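Local structure of ORF 37 (Human herpesvirus 8 type M, 3FHD) at residues F396-V399 with L400-S404; I164-S167 with S168-H171; V406-Y409 with I410-S414. The protein cuts both double-stranded and single-stranded DNA as an endonuclease and exonuclease, and processes non-linear or branched viral DNA so that unit-length genomes can be packaged. All coordinates share one frame; numbering follows the deposited sequence.

Contact 1 (F396-V399 with L400-S404); sequences FYQV and LLQSS. With SO4 (sulfate ion), chain B.
F396 and L400, one helical turn apart, meet through carbon alone: CD1 of L400 lies 3.9 Å from CE2 of the F396 ring. Both side chains leave the helix with CG anti to the backbone N (chi1 178° in F396), which lays ring and branch along the same flank. This is the closely packed part of the contact, and large apolar residues suit it because F466 and helix 468-489 cover it. Beneath, the helix is regular: S403 N donates to V399 O at 2.8 Å, and L401 N to Y397 O almost straight, at 168°. S403 also turns its OG back to L400 O, 2.7 Å away, a common way for a buried helical serine to satisfy its hydroxyl; K471 is a further partner of that OG.

The polar flank is looser. Q398 and Q402 pass with CG of Q398 3.6 Å from NE2 of Q402, their amide planes 69° apart; no hydrogen bond joins the two amides, though Q402 N donates to Q398 O. Each amide serves another group: OE1 of Q398 accepts from K268, NE2 of Q402 donates to E266, a magnesium ligand, and NE2 of Q398 makes weak bonds to S167 OG and, at 3.3 Å, to sulfate O2. Helix 394-412 runs between helices 170-175 and 468-489 and strand 423-432, with Y397 packed on the first, L400 and L401 on the second, and V399 on the strand.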
# COMPACT_ATOMS: atom_id res chain seq x y z
N PHE A 396 -5.77 -0.86 -9.73
CA PHE A 396 -5.86 0.52 -10.18
C PHE A 396 -6.25 1.46 -9.03
O PHE A 396 -5.59 2.49 -8.82
CB PHE A 396 -6.80 0.69 -11.39
CG PHE A 396 -6.93 2.12 -11.81
CD1 PHE A 396 -5.95 2.71 -12.65
CD2 PHE A 396 -8.00 2.91 -11.38
CE1 PHE A 396 -6.06 4.05 -13.04
CE2 PHE A 396 -8.10 4.26 -11.78
CZ PHE A 396 -7.13 4.82 -12.59
N TYR A 397 -7.27 1.07 -8.29
CA TYR A 397 -7.77 1.79 -7.11
C TYR A 397 -6.71 1.82 -5.98
O TYR A 397 -6.61 2.79 -5.25
CB TYR A 397 -9.00 1.05 -6.58
CG TYR A 397 -10.23 1.38 -7.37
CD1 TYR A 397 -11.19 2.27 -6.86
CD2 TYR A 397 -10.43 0.84 -8.65
CE1 TYR A 397 -12.34 2.60 -7.61
CE2 TYR A 397 -11.57 1.19 -9.42
CZ TYR A 397 -12.51 2.07 -8.88
OH TYR A 397 -13.65 2.42 -9.60
N GLN A 398 -6.00 0.72 -5.79
CA GLN A 398 -4.90 0.67 -4.80
C GLN A 398 -3.82 1.72 -5.05
O GLN A 398 -3.45 2.45 -4.13
CB GLN A 398 -4.29 -0.75 -4.75
CG GLN A 398 -3.07 -0.83 -3.83
CD GLN A 398 -2.71 -2.26 -3.47
OE1 GLN A 398 -2.85 -3.18 -4.29
NE2 GLN A 398 -2.27 -2.47 -2.22
N VAL A 399 -3.33 1.82 -6.29
CA VAL A 399 -2.28 2.78 -6.62
C VAL A 399 -2.86 4.21 -6.59
O VAL A 399 -2.15 5.17 -6.28
CB VAL A 399 -1.60 2.45 -7.98
CG1 VAL A 399 -0.45 3.43 -8.26
CG2 VAL A 399 -1.05 1.01 -7.97
N LEU A 400 -4.14 4.33 -6.95
CA LEU A 400 -4.85 5.62 -6.91
C LEU A 400 -4.76 6.17 -5.49
O LEU A 400 -4.39 7.34 -5.31
CB LEU A 400 -6.33 5.45 -7.34
CG LEU A 400 -7.08 6.77 -7.59
CD1 LEU A 400 -8.20 6.61 -8.64
CD2 LEU A 400 -7.60 7.40 -6.32
N LEU A 401 -5.14 5.37 -4.50
CA LEU A 401 -5.01 5.86 -3.11
C LEU A 401 -3.56 6.15 -2.66
O LEU A 401 -3.32 7.13 -1.95
CB LEU A 401 -5.71 4.95 -2.09
CG LEU A 401 -5.81 5.51 -0.66
CD1 LEU A 401 -6.69 6.82 -0.60
CD2 LEU A 401 -6.36 4.44 0.34
N GLN A 402 -2.60 5.30 -3.05
CA GLN A 402 -1.21 5.57 -2.75
C GLN A 402 -0.77 6.88 -3.39
O GLN A 402 -0.03 7.65 -2.76
CB GLN A 402 -0.27 4.43 -3.22
CG GLN A 402 -0.58 3.09 -2.63
CD GLN A 402 0.28 1.96 -3.19
OE1 GLN A 402 1.20 2.19 -3.96
NE2 GLN A 402 -0.04 0.76 -2.79
N SER A 403 -1.22 7.19 -4.61
CA SER A 403 -0.89 8.48 -5.20
C SER A 403 -1.43 9.67 -4.37
O SER A 403 -0.75 10.68 -4.20
CB SER A 403 -1.33 8.62 -6.70
OG SER A 403 -2.74 8.76 -6.83
N SER A 404 -2.66 9.56 -3.87
CA SER A 404 -3.30 10.62 -3.10
C SER A 404 -2.55 10.89 -1.79
O SER A 404 -2.33 12.07 -1.42
CB SER A 404 -4.75 10.22 -2.79
OG SER A 404 -5.49 10.19 -4.00
S SO4 B . -1.85 -1.09 2.10
O1 SO4 B . -3.19 -1.53 2.44
O2 SO4 B . -1.37 -1.87 0.95
O3 SO4 B . -1.96 0.31 1.75
O4 SO4 B . -1.00 -1.18 3.26

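Contact 2 (I164-S167 with S168-H171); sequences IISS and SKFH. With SO4 (sulfate ion), chain B.
S167 and S168 meet at a bound sulfate, and hydrogen bonds to this anion make up the first kind of interaction. OG of S167 donates to sulfate O3 at 2.6 Å and OG of S168 to O1 at 2.9 Å, while the two backbone N-H groups point to the same oxygens; that of S168 is nearly straight, at 164°. Serine suits both places, being small enough to let the anion reach the main chain while adding a hydroxyl of its own. In S167 and S168 the OG lies between the backbone N and the carbonyl carbon (chi1 78° in S167), which in each residue turns hydroxyl and N-H to the same oxygen, O3 for S167 and O1 for S168.

Backbone bonds then close the turn into helix 170-175. K169 N donates to S166 O at 3.0 Å from well above the carbonyl plane, and F170 N makes a weak bond to S167 O. Water extends the pattern: one molecule joins S167 O to H171 N, and another accepts from NZ of K169 and lies 2.7 Å from I164 O, to which it may donate; NZ also donates to K182 O.

Apolar packing lies away from the sulfate. CG2 of I165 touches CD1 of F170 at 4.0 Å, at the ring's edge and near its plane; a branched aliphatic and an aromatic fit here between strand 238-240 and helix 468-489.

R161 and S241 also hold the sulfate, which probably came from the crystallisation liquor. Such a cluster of donors near the magnesium site of a nuclease is consistent with a place for a DNA phosphate.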
# COMPACT_ATOMS: atom_id res chain seq x y z
N ILE A 164 -9.16 2.23 9.31
CA ILE A 164 -8.64 3.01 8.22
C ILE A 164 -8.97 2.33 6.90
O ILE A 164 -8.83 1.11 6.80
CB ILE A 164 -7.08 3.11 8.32
CG1 ILE A 164 -6.66 3.90 9.57
CG2 ILE A 164 -6.51 3.71 7.05
CD1 ILE A 164 -6.47 5.40 9.37
N ILE A 165 -9.33 3.12 5.88
CA ILE A 165 -9.46 2.58 4.53
C ILE A 165 -8.04 2.66 3.91
O ILE A 165 -7.56 3.74 3.59
CB ILE A 165 -10.45 3.35 3.69
CG1 ILE A 165 -11.90 3.13 4.20
CG2 ILE A 165 -10.38 2.87 2.19
CD1 ILE A 165 -12.92 4.15 3.63
N SER A 166 -7.39 1.50 3.83
CA SER A 166 -6.02 1.40 3.34
C SER A 166 -6.08 1.12 1.85
O SER A 166 -7.16 0.85 1.33
CB SER A 166 -5.30 0.27 4.08
OG SER A 166 -5.96 -0.98 3.83
N SER A 167 -4.94 1.19 1.14
CA SER A 167 -4.98 1.00 -0.29
C SER A 167 -5.41 -0.39 -0.79
O SER A 167 -6.00 -0.48 -1.85
CB SER A 167 -3.66 1.46 -0.95
OG SER A 167 -2.64 0.48 -0.76
N SER A 168 -5.17 -1.43 -0.02
CA SER A 168 -5.66 -2.78 -0.31
C SER A 168 -7.19 -2.93 -0.14
O SER A 168 -7.76 -3.90 -0.61
CB SER A 168 -4.96 -3.79 0.64
OG SER A 168 -5.32 -3.50 1.98
N LYS A 169 -7.83 -1.97 0.55
CA LYS A 169 -9.29 -1.96 0.76
C LYS A 169 -9.98 -0.85 -0.04
O LYS A 169 -11.20 -0.72 -0.00
CB LYS A 169 -9.61 -1.71 2.24
CG LYS A 169 -9.28 -2.91 3.15
CD LYS A 169 -9.64 -2.58 4.57
CE LYS A 169 -8.87 -3.46 5.51
NZ LYS A 169 -9.62 -3.55 6.80
N PHE A 170 -9.22 -0.05 -0.78
CA PHE A 170 -9.84 1.13 -1.43
C PHE A 170 -10.91 0.79 -2.51
O PHE A 170 -11.99 1.40 -2.55
CB PHE A 170 -8.77 2.12 -1.93
CG PHE A 170 -9.35 3.43 -2.40
CD1 PHE A 170 -9.89 4.32 -1.49
CD2 PHE A 170 -9.39 3.73 -3.75
CE1 PHE A 170 -10.47 5.55 -1.93
CE2 PHE A 170 -9.96 4.95 -4.22
CZ PHE A 170 -10.50 5.86 -3.31
N HIS A 171 -10.62 -0.17 -3.38
CA HIS A 171 -11.61 -0.63 -4.34
C HIS A 171 -12.90 -1.11 -3.65
O HIS A 171 -14.00 -0.71 -4.06
CB HIS A 171 -11.03 -1.72 -5.26
CG HIS A 171 -12.02 -2.25 -6.26
ND1 HIS A 171 -12.65 -3.47 -6.11
CD2 HIS A 171 -12.50 -1.72 -7.40
CE1 HIS A 171 -13.48 -3.66 -7.12
NE2 HIS A 171 -13.41 -2.61 -7.92
S SO4 B . -1.85 -1.09 2.10
O1 SO4 B . -3.19 -1.53 2.44
O2 SO4 B . -1.37 -1.87 0.95
O3 SO4 B . -1.96 0.31 1.75
O4 SO4 B . -1.00 -1.18 3.26
O HOH W 1 -9.37 -1.17 8.13
O HOH W 2 -8.05 -1.42 -3.73

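Contact 3 (V406-Y409 with I410-S414); sequences VEEY and IGLDS
The C-terminal end of helix 394-412 is formed here, its last turns giving way to an extended chain at D413. Regular bonding comes first: I410 N donates to V406 O at 3.0 Å and nearly straight, at 172°, and G411 N to E407 O at the same length but more bent, at 137°. L412 N donates to E408 O and, weakly, also to Y409 O, which takes D413 N at 2.9 Å as the helix ends. G411, exposed and still helical, brings no side chain to this turn, where the carbonyls of E407 and E408 lie close by.

Among the side chains, V406 and I410 form the apolar pair, with CD1 of I410 3.8 Å from CG1 of V406. CG1 of I410 points back beside its own backbone N (chi1 -71°), which carries it over V406 O at 3.3 Å and sends CD1 on to the valine. Branched aliphatics fill this side without asking for a polar partner. L412 is likewise folded back along the helix, its CG 3.7 Å from E408 O.

The acidic and phenolic ends reach beyond the helix. E407 forms a salt bridge with K471 and accepts from Y424 OH, E408 takes S232 OG and Q234 N, and Y409 OH donates to Q231 O; glutamate and tyrosine are long enough to carry their polar ends to these partners.

Helix 134-147 flanks the end of the helix, where the Y409 ring makes an edge-to-face stack with H138 and L412 rests on A134; P233 covers E408, Y409 and L412, and P422, just ahead of strand 423-432, meets I410.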
# COMPACT_ATOMS: atom_id res chain seq x y z
N VAL A 406 0.73 9.94 -1.09
CA VAL A 406 2.06 10.50 -1.47
C VAL A 406 2.00 12.00 -1.78
O VAL A 406 2.86 12.80 -1.36
CB VAL A 406 2.69 9.72 -2.67
CG1 VAL A 406 3.91 10.47 -3.18
CG2 VAL A 406 3.13 8.34 -2.24
N GLU A 407 1.02 12.41 -2.58
CA GLU A 407 0.88 13.81 -2.97
C GLU A 407 0.46 14.75 -1.84
O GLU A 407 0.90 15.91 -1.80
CB GLU A 407 -0.01 13.93 -4.21
CG GLU A 407 0.73 13.42 -5.46
CD GLU A 407 -0.18 12.97 -6.59
OE1 GLU A 407 -1.38 13.38 -6.59
OE2 GLU A 407 0.31 12.20 -7.46
N GLU A 408 -0.35 14.24 -0.92
CA GLU A 408 -0.69 14.92 0.34
C GLU A 408 0.57 15.22 1.18
O GLU A 408 0.76 16.35 1.61
CB GLU A 408 -1.71 14.07 1.13
CG GLU A 408 -2.26 14.70 2.47
CD GLU A 408 -3.25 13.72 3.16
OE1 GLU A 408 -3.63 12.73 2.52
OE2 GLU A 408 -3.65 13.91 4.34
N TYR A 409 1.43 14.21 1.38
CA TYR A 409 2.68 14.39 2.15
C TYR A 409 3.64 15.38 1.45
O TYR A 409 4.19 16.27 2.08
CB TYR A 409 3.37 13.03 2.34
CG TYR A 409 2.86 12.16 3.49
CD1 TYR A 409 3.73 11.75 4.51
CD2 TYR A 409 1.52 11.79 3.58
CE1 TYR A 409 3.28 10.92 5.57
CE2 TYR A 409 1.05 10.98 4.67
CZ TYR A 409 1.94 10.55 5.66
OH TYR A 409 1.52 9.72 6.71
N ILE A 410 3.82 15.23 0.14
CA ILE A 410 4.60 16.21 -0.64
C ILE A 410 4.05 17.65 -0.47
O ILE A 410 4.82 18.60 -0.47
CB ILE A 410 4.62 15.83 -2.15
CG1 ILE A 410 5.48 14.61 -2.36
CG2 ILE A 410 5.15 17.03 -3.04
CD1 ILE A 410 5.31 13.96 -3.73
N GLY A 411 2.72 17.78 -0.37
CA GLY A 411 2.03 19.08 -0.24
C GLY A 411 2.30 19.72 1.11
O GLY A 411 2.41 20.96 1.22
N LEU A 412 2.43 18.89 2.14
CA LEU A 412 2.72 19.34 3.50
C LEU A 412 4.21 19.52 3.81
O LEU A 412 4.54 20.22 4.76
CB LEU A 412 2.09 18.40 4.55
CG LEU A 412 0.57 18.49 4.67
CD1 LEU A 412 -0.05 17.26 5.30
CD2 LEU A 412 0.19 19.80 5.45
N ASP A 413 5.08 18.90 3.01
CA ASP A 413 6.54 19.05 3.16
C ASP A 413 6.92 20.54 3.09
O ASP A 413 6.38 21.27 2.28
CB ASP A 413 7.28 18.33 2.02
CG ASP A 413 7.55 16.83 2.30
OD1 ASP A 413 7.40 16.40 3.46
OD2 ASP A 413 7.94 16.08 1.35
N SER A 414 7.84 20.99 3.95
CA SER A 414 8.30 22.38 3.88
C SER A 414 9.18 22.54 2.65
O SER A 414 9.81 21.56 2.19
CB SER A 414 9.12 22.76 5.14
OG SER A 414 10.25 21.91 5.26

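How the contacts relate
Along the chain, contact 2 comes first, at the passage from strand 165-166 into helix 170-175; contacts 1 and 3 follow on the single helix 394-412. Contacts 1 and 2 lie side by side, their centres 9 Å apart, and both touch the sulfate; they meet where F170 and H171 pack on Y397 and where S167 OG makes weak bonds to the amides of Q398 and Q402. Contact 3 continues the same helix, its centre 15 Å from that of contact 1 and 20 Å from that of contact 2, without touching contact 2. The first half of helix 394-412 thus passes beside the magnesium site of this PD-(D/E)XK nuclease, and its end reaches helix 134-147.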